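Local coordinates for protein phosphoribosylformylglycinamidine synthase 2 (Thermus thermophilus, PDB 3VIU) that belongs to the PurM-like (AIR synthase related) family, as a single chain built from two paired N- and C-terminal domain repeats, and binds ADP and magnesium, at residues A[365-373]-A[492-500]; A[604-614]-A[669-680]. All coordinates share one frame; numbering follows the deposited sequence.

Contact 1: residues A[365-373]-A[492-500]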
loop_
_atom_site.group_PDB
_atom_site.type_symbol
_atom_site.label_atom_id
_atom_site.label_comp_id
_atom_site.label_asym_id
_atom_site.label_seq_id
_atom_site.Cartn_x
_atom_site.Cartn_y
_atom_site.Cartn_z
ATOM N N THR A 365 -14.699 -8.219 19.634
ATOM C CA THR A 365 -13.716 -8.840 18.755
ATOM C C THR A 365 -13.879 -10.347 18.874
ATOM O O THR A 365 -14.461 -10.841 19.841
ATOM C CB THR A 365 -12.266 -8.460 19.129
ATOM O OG1 THR A 365 -11.982 -8.882 20.467
ATOM C CG2 THR A 365 -12.068 -6.955 19.003
ATOM N N TYR A 366 -13.372 -11.084 17.896
ATOM C CA TYR A 366 -13.513 -12.528 17.935
ATOM C C TYR A 366 -12.207 -13.282 17.708
ATOM O O TYR A 366 -11.338 -12.853 16.945
ATOM C CB TYR A 366 -14.558 -12.974 16.903
ATOM C CG TYR A 366 -15.918 -12.328 17.077
ATOM C CD1 TYR A 366 -16.668 -12.534 18.236
ATOM C CD2 TYR A 366 -16.449 -11.501 16.088
ATOM C CE1 TYR A 366 -17.912 -11.932 18.408
ATOM C CE2 TYR A 366 -17.698 -10.892 16.248
ATOM C CZ TYR A 366 -18.422 -11.114 17.412
ATOM O OH TYR A 366 -19.653 -10.523 17.576
ATOM N N VAL A 367 -12.074 -14.406 18.399
ATOM C CA VAL A 367 -10.901 -15.247 18.264
ATOM C C VAL A 367 -11.392 -16.591 17.754
ATOM O O VAL A 367 -12.444 -17.074 18.176
ATOM C CB VAL A 367 -10.182 -15.434 19.611
ATOM C CG1 VAL A 367 -9.257 -16.635 19.550
ATOM C CG2 VAL A 367 -9.381 -14.180 19.940
ATOM N N ARG A 368 -10.641 -17.182 16.832
ATOM C CA ARG A 368 -11.013 -18.471 16.271
ATOM C C ARG A 368 -9.832 -19.411 16.278
ATOM O O ARG A 368 -8.728 -19.042 16.685
ATOM C CB ARG A 368 -11.501 -18.309 14.830
ATOM C CG ARG A 368 -12.881 -17.706 14.702
ATOM C CD ARG A 368 -13.097 -17.125 13.318
ATOM N NE ARG A 368 -14.410 -16.503 13.186
ATOM C CZ ARG A 368 -14.896 -15.598 14.027
ATOM N NH1 ARG A 368 -14.172 -15.213 15.066
ATOM N NH2 ARG A 368 -16.096 -15.068 13.828
ATOM N N VAL A 369 -10.077 -20.635 15.829
ATOM C CA VAL A 369 -9.027 -21.631 15.737
ATOM C C VAL A 369 -8.772 -21.860 14.259
ATOM O O VAL A 369 -9.628 -22.368 13.536
ATOM C CB VAL A 369 -9.431 -22.964 16.406
ATOM C CG1 VAL A 369 -9.462 -22.791 17.921
ATOM C CG2 VAL A 369 -10.793 -23.419 15.890
ATOM N N GLY A 370 -7.596 -21.446 13.807
ATOM C CA GLY A 370 -7.257 -21.626 12.416
ATOM C C GLY A 370 -6.729 -23.021 12.163
ATOM O O GLY A 370 -6.238 -23.694 13.069
ATOM N N ARG A 371 -6.866 -23.458 10.920
ATOM C CA ARG A 371 -6.378 -24.755 10.485
ATOM C C ARG A 371 -6.092 -24.606 9.006
ATOM O O ARG A 371 -6.958 -24.183 8.231
ATOM C CB ARG A 371 -7.415 -25.866 10.694
ATOM C CG ARG A 371 -6.824 -27.250 10.476
ATOM C CD ARG A 371 -7.816 -28.373 10.721
ATOM N NE ARG A 371 -8.537 -28.738 9.510
ATOM C CZ ARG A 371 -9.824 -28.485 9.305
ATOM N NH1 ARG A 371 -10.533 -27.862 10.243
ATOM N NH2 ARG A 371 -10.400 -28.856 8.164
ATOM N N GLU A 372 -4.875 -24.949 8.610
ATOM C CA GLU A 372 -4.496 -24.824 7.216
ATOM C C GLU A 372 -5.293 -25.694 6.245
ATOM O O GLU A 372 -5.591 -26.859 6.518
ATOM C CB GLU A 372 -3.002 -25.111 7.048
ATOM C CG GLU A 372 -2.550 -25.021 5.611
ATOM C CD GLU A 372 -1.050 -24.940 5.474
ATOM O OE1 GLU A 372 -0.348 -25.821 6.022
ATOM O OE2 GLU A 372 -0.579 -23.989 4.810
ATOM N N ASP A 373 -5.638 -25.095 5.109
ATOM C CA ASP A 373 -6.361 -25.765 4.036
ATOM C C ASP A 373 -5.442 -26.912 3.569
ATOM O O ASP A 373 -4.332 -26.679 3.079
ATOM C CB ASP A 373 -6.611 -24.744 2.916
ATOM C CG ASP A 373 -7.315 -25.333 1.711
ATOM O OD1 ASP A 373 -7.754 -24.535 0.862
ATOM O OD2 ASP A 373 -7.428 -26.570 1.595
ATOM N N PRO A 492 -12.777 -14.767 7.482
ATOM C CA PRO A 492 -12.074 -15.228 8.680
ATOM C C PRO A 492 -12.925 -16.269 9.416
ATOM O O PRO A 492 -12.491 -16.849 10.413
ATOM C CB PRO A 492 -11.922 -13.950 9.487
ATOM C CG PRO A 492 -13.234 -13.276 9.226
ATOM C CD PRO A 492 -13.390 -13.448 7.720
ATOM N N GLU A 493 -14.139 -16.483 8.917
ATOM C CA GLU A 493 -15.061 -17.440 9.512
ATOM C C GLU A 493 -14.439 -18.829 9.458
ATOM O O GLU A 493 -14.095 -19.403 10.490
ATOM C CB GLU A 493 -16.387 -17.453 8.748
ATOM C CG GLU A 493 -17.008 -16.078 8.518
ATOM C CD GLU A 493 -17.598 -15.470 9.770
ATOM O OE1 GLU A 493 -16.884 -15.401 10.790
ATOM O OE2 GLU A 493 -18.776 -15.053 9.728
ATOM N N THR A 494 -14.289 -19.365 8.253
ATOM C CA THR A 494 -13.702 -20.689 8.086
ATOM C C THR A 494 -12.295 -20.777 8.692
ATOM O O THR A 494 -11.537 -19.806 8.681
ATOM C CB THR A 494 -13.609 -21.073 6.594
ATOM O OG1 THR A 494 -12.584 -20.295 5.960
ATOM C CG2 THR A 494 -14.938 -20.819 5.896
ATOM N N PRO A 495 -11.933 -21.953 9.235
ATOM C CA PRO A 495 -10.617 -22.171 9.843
ATOM C C PRO A 495 -9.460 -21.889 8.877
ATOM O O PRO A 495 -8.431 -21.360 9.285
ATOM C CB PRO A 495 -10.665 -23.640 10.260
ATOM C CG PRO A 495 -12.115 -23.863 10.542
ATOM C CD PRO A 495 -12.787 -23.143 9.394
ATOM N N GLU A 496 -9.633 -22.246 7.605
ATOM C CA GLU A 496 -8.594 -22.031 6.594
ATOM C C GLU A 496 -8.343 -20.536 6.388
ATOM O O GLU A 496 -7.200 -20.101 6.269
ATOM C CB GLU A 496 -8.994 -22.643 5.241
ATOM C CG GLU A 496 -9.631 -24.021 5.287
ATOM C CD GLU A 496 -11.104 -23.971 5.645
ATOM O OE1 GLU A 496 -11.425 -23.739 6.825
ATOM O OE2 GLU A 496 -11.948 -24.149 4.744
ATOM N N GLY A 497 -9.425 -19.765 6.328
ATOM C CA GLY A 497 -9.315 -18.331 6.140
ATOM C C GLY A 497 -8.666 -17.639 7.326
ATOM O O GLY A 497 -7.763 -16.818 7.164
ATOM N N TYR A 498 -9.127 -17.968 8.528
ATOM C CA TYR A 498 -8.569 -17.375 9.738
ATOM C C TYR A 498 -7.091 -17.746 9.828
ATOM O O TYR A 498 -6.256 -16.949 10.266
ATOM C CB TYR A 498 -9.300 -17.892 10.978
ATOM C CG TYR A 498 -8.971 -17.130 12.239
ATOM C CD1 TYR A 498 -9.531 -15.873 12.487
ATOM C CD2 TYR A 498 -8.099 -17.662 13.186
ATOM C CE1 TYR A 498 -9.232 -15.172 13.656
ATOM C CE2 TYR A 498 -7.794 -16.970 14.353
ATOM C CZ TYR A 498 -8.362 -15.731 14.585
ATOM O OH TYR A 498 -8.061 -15.065 15.753
ATOM N N HIS A 499 -6.767 -18.960 9.407
ATOM C CA HIS A 499 -5.387 -19.404 9.443
ATOM C C HIS A 499 -4.520 -18.504 8.559
ATOM O O HIS A 499 -3.445 -18.069 8.963
ATOM C CB HIS A 499 -5.295 -20.855 8.984
ATOM C CG HIS A 499 -3.908 -21.412 9.020
ATOM N ND1 HIS A 499 -3.102 -21.475 7.905
ATOM C CD2 HIS A 499 -3.180 -21.921 10.042
ATOM C CE1 HIS A 499 -1.938 -22.003 8.235
ATOM N NE2 HIS A 499 -1.958 -22.282 9.527
ATOM N N GLU A 500 -5.001 -18.210 7.358
ATOM C CA GLU A 500 -4.255 -17.356 6.445
ATOM C C GLU A 500 -4.072 -15.956 7.034
ATOM O O GLU A 500 -3.012 -15.345 6.890
ATOM C CB GLU A 500 -4.972 -17.290 5.099
ATOM C CG GLU A 500 -5.145 -18.653 4.468
ATOM C CD GLU A 500 -5.812 -18.605 3.113
ATOM O OE1 GLU A 500 -6.861 -17.950 2.986
ATOM O OE2 GLU A 500 -5.295 -19.238 2.171
HETATM O O HOH W 1 -5.204 -22.317 4.959
#

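Contact 2: residues A[604-614]-A[669-680]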
loop_
_atom_site.group_PDB
_atom_site.type_symbol
_atom_site.label_atom_id
_atom_site.label_comp_id
_atom_site.label_asym_id
_atom_site.label_seq_id
_atom_site.Cartn_x
_atom_site.Cartn_y
_atom_site.Cartn_z
ATOM N N GLU A 604 21.885 -3.564 4.653
ATOM C CA GLU A 604 22.805 -2.601 5.233
ATOM C C GLU A 604 24.079 -2.550 4.414
ATOM O O GLU A 604 24.713 -1.500 4.311
ATOM C CB GLU A 604 23.114 -2.957 6.684
ATOM C CG GLU A 604 21.922 -2.732 7.593
ATOM C CD GLU A 604 22.113 -3.306 8.980
ATOM O OE1 GLU A 604 21.146 -3.266 9.778
ATOM O OE2 GLU A 604 23.226 -3.793 9.269
ATOM N N ALA A 605 24.452 -3.679 3.820
ATOM C CA ALA A 605 25.652 -3.701 3.002
ATOM C C ALA A 605 25.436 -2.841 1.758
ATOM O O ALA A 605 26.310 -2.058 1.376
ATOM C CB ALA A 605 25.994 -5.122 2.600
ATOM N N ILE A 606 24.266 -2.964 1.133
ATOM C CA ILE A 606 24.012 -2.183 -0.070
ATOM C C ILE A 606 23.855 -0.692 0.223
ATOM O O ILE A 606 24.295 0.145 -0.567
ATOM C CB ILE A 606 22.781 -2.720 -0.869
ATOM C CG1 ILE A 606 22.746 -2.068 -2.249
ATOM C CG2 ILE A 606 21.478 -2.413 -0.137
ATOM C CD1 ILE A 606 24.064 -2.113 -2.979
ATOM N N ARG A 607 23.242 -0.347 1.350
ATOM C CA ARG A 607 23.101 1.065 1.684
ATOM C C ARG A 607 24.485 1.672 1.963
ATOM O O ARG A 607 24.778 2.779 1.511
ATOM C CB ARG A 607 22.175 1.270 2.896
ATOM C CG ARG A 607 20.720 0.872 2.639
ATOM C CD ARG A 607 19.754 1.469 3.677
ATOM N NE ARG A 607 20.079 1.084 5.051
ATOM C CZ ARG A 607 19.621 -0.003 5.666
ATOM N NH1 ARG A 607 18.797 -0.837 5.038
ATOM N NH2 ARG A 607 19.997 -0.258 6.911
ATOM N N ASP A 608 25.333 0.947 2.692
ATOM C CA ASP A 608 26.678 1.434 2.995
ATOM C C ASP A 608 27.441 1.687 1.712
ATOM O O ASP A 608 28.033 2.752 1.517
ATOM C CB ASP A 608 27.460 0.424 3.832
ATOM C CG ASP A 608 27.021 0.406 5.271
ATOM O OD1 ASP A 608 26.464 1.428 5.736
ATOM O OD2 ASP A 608 27.236 -0.621 5.948
ATOM N N LEU A 609 27.420 0.677 0.851
ATOM C CA LEU A 609 28.081 0.716 -0.439
ATOM C C LEU A 609 27.699 1.977 -1.215
ATOM O O LEU A 609 28.553 2.640 -1.806
ATOM C CB LEU A 609 27.688 -0.540 -1.222
ATOM C CG LEU A 609 28.749 -1.500 -1.771
ATOM C CD1 LEU A 609 29.966 -1.572 -0.870
ATOM C CD2 LEU A 609 28.113 -2.866 -1.933
ATOM N N ILE A 610 26.418 2.318 -1.191
ATOM C CA ILE A 610 25.920 3.486 -1.914
ATOM C C ILE A 610 26.228 4.819 -1.211
ATOM O O ILE A 610 26.591 5.798 -1.866
ATOM C CB ILE A 610 24.394 3.358 -2.145
ATOM C CG1 ILE A 610 23.964 4.137 -3.386
ATOM C CG2 ILE A 610 23.638 3.884 -0.939
ATOM C CD1 ILE A 610 23.976 5.637 -3.221
ATOM N N GLN A 611 26.089 4.857 0.112
ATOM C CA GLN A 611 26.353 6.083 0.858
ATOM C C GLN A 611 27.830 6.464 0.791
ATOM O O GLN A 611 28.175 7.641 0.812
ATOM C CB GLN A 611 25.912 5.924 2.317
ATOM C CG GLN A 611 24.447 5.505 2.462
ATOM C CD GLN A 611 24.022 5.298 3.907
ATOM O OE1 GLN A 611 24.724 4.650 4.690
ATOM N NE2 GLN A 611 22.858 5.836 4.264
ATOM N N ARG A 612 28.701 5.464 0.708
ATOM C CA ARG A 612 30.130 5.725 0.629
ATOM C C ARG A 612 30.529 6.054 -0.801
ATOM O O ARG A 612 31.711 6.219 -1.091
ATOM C CB ARG A 612 30.927 4.511 1.088
ATOM C CG ARG A 612 30.727 4.137 2.529
ATOM C CD ARG A 612 31.553 2.912 2.841
ATOM N NE ARG A 612 31.391 2.471 4.219
ATOM C CZ ARG A 612 32.034 1.433 4.741
ATOM N NH1 ARG A 612 32.883 0.735 3.995
ATOM N NH2 ARG A 612 31.824 1.085 6.005
ATOM N N GLY A 613 29.540 6.122 -1.690
ATOM C CA GLY A 613 29.804 6.434 -3.087
ATOM C C GLY A 613 30.513 5.358 -3.894
ATOM O O GLY A 613 31.055 5.643 -4.963
ATOM N N LEU A 614 30.527 4.125 -3.394
ATOM C CA LEU A 614 31.175 3.029 -4.108
ATOM C C LEU A 614 30.348 2.555 -5.300
ATOM O O LEU A 614 30.895 2.020 -6.265
ATOM C CB LEU A 614 31.415 1.847 -3.170
ATOM C CG LEU A 614 32.535 2.002 -2.143
ATOM C CD1 LEU A 614 32.432 0.899 -1.100
ATOM C CD2 LEU A 614 33.883 1.961 -2.846
ATOM N N ARG A 669 37.683 0.753 -7.953
ATOM C CA ARG A 669 37.042 0.766 -6.641
ATOM C C ARG A 669 36.618 -0.630 -6.213
ATOM O O ARG A 669 36.103 -0.825 -5.110
ATOM C CB ARG A 669 35.824 1.685 -6.674
ATOM C CG ARG A 669 36.171 3.118 -6.998
ATOM C CD ARG A 669 36.665 3.841 -5.770
ATOM N NE ARG A 669 35.617 4.695 -5.219
ATOM C CZ ARG A 669 35.579 5.107 -3.959
ATOM N NH1 ARG A 669 36.529 4.736 -3.110
ATOM N NH2 ARG A 669 34.593 5.897 -3.550
ATOM N N LEU A 670 36.855 -1.595 -7.093
ATOM C CA LEU A 670 36.494 -2.986 -6.852
ATOM C C LEU A 670 36.970 -3.566 -5.520
ATOM O O LEU A 670 36.194 -4.208 -4.806
ATOM C CB LEU A 670 37.008 -3.856 -7.998
ATOM C CG LEU A 670 36.683 -5.346 -7.919
ATOM C CD1 LEU A 670 35.167 -5.548 -7.772
ATOM C CD2 LEU A 670 37.208 -6.039 -9.175
ATOM N N GLN A 671 38.233 -3.338 -5.184
ATOM C CA GLN A 671 38.791 -3.874 -3.946
ATOM C C GLN A 671 38.128 -3.368 -2.665
ATOM O O GLN A 671 37.931 -4.146 -1.728
ATOM C CB GLN A 671 40.294 -3.598 -3.862
ATOM C CG GLN A 671 40.943 -4.329 -2.692
ATOM C CD GLN A 671 42.367 -3.879 -2.413
ATOM O OE1 GLN A 671 43.096 -4.534 -1.667
ATOM N NE2 GLN A 671 42.766 -2.756 -3.004
ATOM N N GLU A 672 37.805 -2.079 -2.613
ATOM C CA GLU A 672 37.160 -1.505 -1.432
ATOM C C GLU A 672 35.760 -2.076 -1.240
ATOM O O GLU A 672 35.302 -2.261 -0.113
ATOM C CB GLU A 672 37.028 0.009 -1.557
ATOM C CG GLU A 672 38.313 0.776 -1.733
ATOM C CD GLU A 672 38.031 2.208 -2.115
ATOM O OE1 GLU A 672 37.420 2.935 -1.302
ATOM O OE2 GLU A 672 38.408 2.600 -3.237
ATOM N N ALA A 673 35.079 -2.331 -2.351
ATOM C CA ALA A 673 33.732 -2.871 -2.303
ATOM C C ALA A 673 33.794 -4.310 -1.838
ATOM O O ALA A 673 33.054 -4.714 -0.940
ATOM C CB ALA A 673 33.080 -2.785 -3.680
ATOM N N THR A 674 34.692 -5.083 -2.437
ATOM C CA THR A 674 34.824 -6.483 -2.065
ATOM C C THR A 674 35.333 -6.627 -0.634
ATOM O O THR A 674 35.027 -7.598 0.058
ATOM C CB THR A 674 35.765 -7.228 -3.032
ATOM O OG1 THR A 674 37.054 -6.602 -3.030
ATOM C CG2 THR A 674 35.190 -7.209 -4.444
ATOM N N LEU A 675 36.105 -5.653 -0.186
ATOM C CA LEU A 675 36.629 -5.690 1.166
ATOM C C LEU A 675 35.448 -5.501 2.121
ATOM O O LEU A 675 35.346 -6.179 3.144
ATOM C CB LEU A 675 37.665 -4.574 1.341
ATOM C CG LEU A 675 38.697 -4.672 2.468
ATOM C CD1 LEU A 675 38.038 -4.428 3.814
ATOM C CD2 LEU A 675 39.373 -6.044 2.419
ATOM N N LEU A 676 34.541 -4.593 1.765
ATOM C CA LEU A 676 33.364 -4.310 2.584
ATOM C C LEU A 676 32.455 -5.538 2.719
ATOM O O LEU A 676 32.073 -5.920 3.828
ATOM C CB LEU A 676 32.591 -3.127 1.987
ATOM C CG LEU A 676 31.280 -2.652 2.633
ATOM C CD1 LEU A 676 30.988 -1.217 2.201
ATOM C CD2 LEU A 676 30.122 -3.570 2.229
ATOM N N LEU A 677 32.120 -6.164 1.596
ATOM C CA LEU A 677 31.259 -7.337 1.635
ATOM C C LEU A 677 31.879 -8.446 2.478
ATOM O O LEU A 677 31.183 -9.120 3.240
ATOM C CB LEU A 677 30.989 -7.845 0.220
ATOM C CG LEU A 677 30.255 -6.860 -0.685
ATOM C CD1 LEU A 677 30.147 -7.444 -2.076
ATOM C CD2 LEU A 677 28.885 -6.550 -0.107
ATOM N N GLU A 678 33.188 -8.632 2.344
ATOM C CA GLU A 678 33.889 -9.657 3.108
ATOM C C GLU A 678 33.828 -9.405 4.611
ATOM O O GLU A 678 33.617 -10.330 5.389
ATOM C CB GLU A 678 35.342 -9.741 2.653
ATOM C CG GLU A 678 35.588 -10.823 1.630
ATOM C CD GLU A 678 36.729 -10.491 0.706
ATOM O OE1 GLU A 678 37.714 -9.878 1.175
ATOM O OE2 GLU A 678 36.644 -10.851 -0.488
ATOM N N GLU A 679 34.011 -8.153 5.018
ATOM C CA GLU A 679 33.966 -7.807 6.435
ATOM C C GLU A 679 32.567 -8.017 7.003
ATOM O O GLU A 679 32.374 -7.985 8.218
ATOM C CB GLU A 679 34.399 -6.353 6.653
ATOM C CG GLU A 679 35.796 -6.049 6.129
ATOM C CD GLU A 679 36.284 -4.657 6.491
ATOM O OE1 GLU A 679 35.560 -3.673 6.216
ATOM O OE2 GLU A 679 37.402 -4.550 7.044
ATOM N N ARG A 680 31.596 -8.226 6.116
ATOM C CA ARG A 680 30.214 -8.457 6.523
ATOM C C ARG A 680 29.871 -9.940 6.419
ATOM O O ARG A 680 28.724 -10.330 6.630
ATOM C CB ARG A 680 29.255 -7.661 5.638
ATOM C CG ARG A 680 29.472 -6.164 5.651
ATOM C CD ARG A 680 29.296 -5.590 7.043
ATOM N NE ARG A 680 29.575 -4.157 7.065
ATOM C CZ ARG A 680 28.824 -3.233 6.470
ATOM N NH1 ARG A 680 27.733 -3.584 5.806
ATOM N NH2 ARG A 680 29.172 -1.958 6.535
#

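Contact 1: residues A[365-373]-A[492-500]
R368 lies across the ring of Y498 and reaches on to E493. Its CB sits over one face of the tyrosine ring, 3.7 Å from the centroid and 6° off the normal, a CH-pi contact. CG of Y498 is anti to the backbone N (chi1 -169°), which carries the ring toward the loop. The arginine chain runs extended to NE; CD passes 3.0 Å from P492 O. NE also nears P492 O (3.4 Å, angle too poor for a hydrogen bond) and passes E493 OE1. At the tip, NH2 forms a salt bridge, donating to E493 OE1 over 3.2 Å. It meets OE1 nearly along the C-O bond; OE1 stands a little out of the guanidinium plane, and the two planes are 19° apart. E493 bends at chi2 to bring OE1 there.

R371 N donates to P495 O at 3.1 Å, from above the carbonyl plane. H499 N, in the helix, reaches the same oxygen from the opposite face, and two bonds grip it. G370 adds a CA-H...O contact to P495 O, and R371 O receives one from E496 CA at 3.2 Å. E372 CB then lies over one face of the H499 imidazole, 3.8 Å from its centroid. The E372 carboxylate goes on to R380. A water joins D373 N to E496 O.

T494 is the N-cap of the helix: its side chain accepts from G497 N. The loop between helices 357-361 and 374-380 thus runs over the first turn of helix 495-515, which belongs to the second PurM_N-like domain: a surface loop laid on a capped helix start.

Contact 2: residues A[604-614]-A[669-680]
L676 and L609 cross obliquely between two nearly antiparallel helices. The axes of helices 604-611 and 670-679 come within 10.5 Å, with 152° between their directions. L676 has its CG anti to the backbone N (chi1 178°), which sends both methyls toward helix 604-611. L609 CD1 abuts both methyls from one side, 3.3 Å from L676 CD1 and 3.7 Å from L676 CD2. L609 CD2 meets L677 CD2 at 4.2 Å, the two side chains crossing at about a right angle. A605 CB touches the same L677 methyl. L614 CD1 approaches L676 CD1 from the other end of the segment.

Arginines border this apolar strip. The guanidinium of R612 lays one face over L676 CD1. R669 turns a face to L614, whose CD2 stands 3.7 Å above the guanidinium plane, over its centre. R669 is held in that pose by its own helix: NH1 donates to E672 OE2 at 2.8 Å, in the guanidinium plane. At the opposite end, the edge of R680 forms a salt bridge with D608 OD2, the carboxylate and guanidinium planes 78° apart. The NH1 bond is weak, and the NH2 approach is modelled so short that its exact length is doubtful. R612 NH2 comes 4.1 Å from R680 NH2, and D608 probably offsets some of that like charge.

G613 closes helix 596-611 with a Schellman motif. L614 follows at once, and its methyls reach helix 670-679. Both helices pack on the mixed sheet of the second C-terminal domain. L609 touches F663 and A673 touches V665 on strand 661-665, while L677 reaches I567 on strand 563-567.

The two contacts lie far apart, with centres 45 Å and nearest atoms about 26 Å from each other, and they share no element. Contact 1 is a surface contact that joins an irregular loop to a helix start in the second N-terminal domain. Contact 2 is partly buried and pairs two helices of the following C-terminal domain. Backbone atoms do much of the work in contact 1, beside CH-pi contacts with a tyrosine and a histidine. Contact 2 relies on leucine and alanine side chains, with arginines at its borders. Each includes an arginine-acidic salt bridge. Along the chain, contact 1 closes before contact 2 opens.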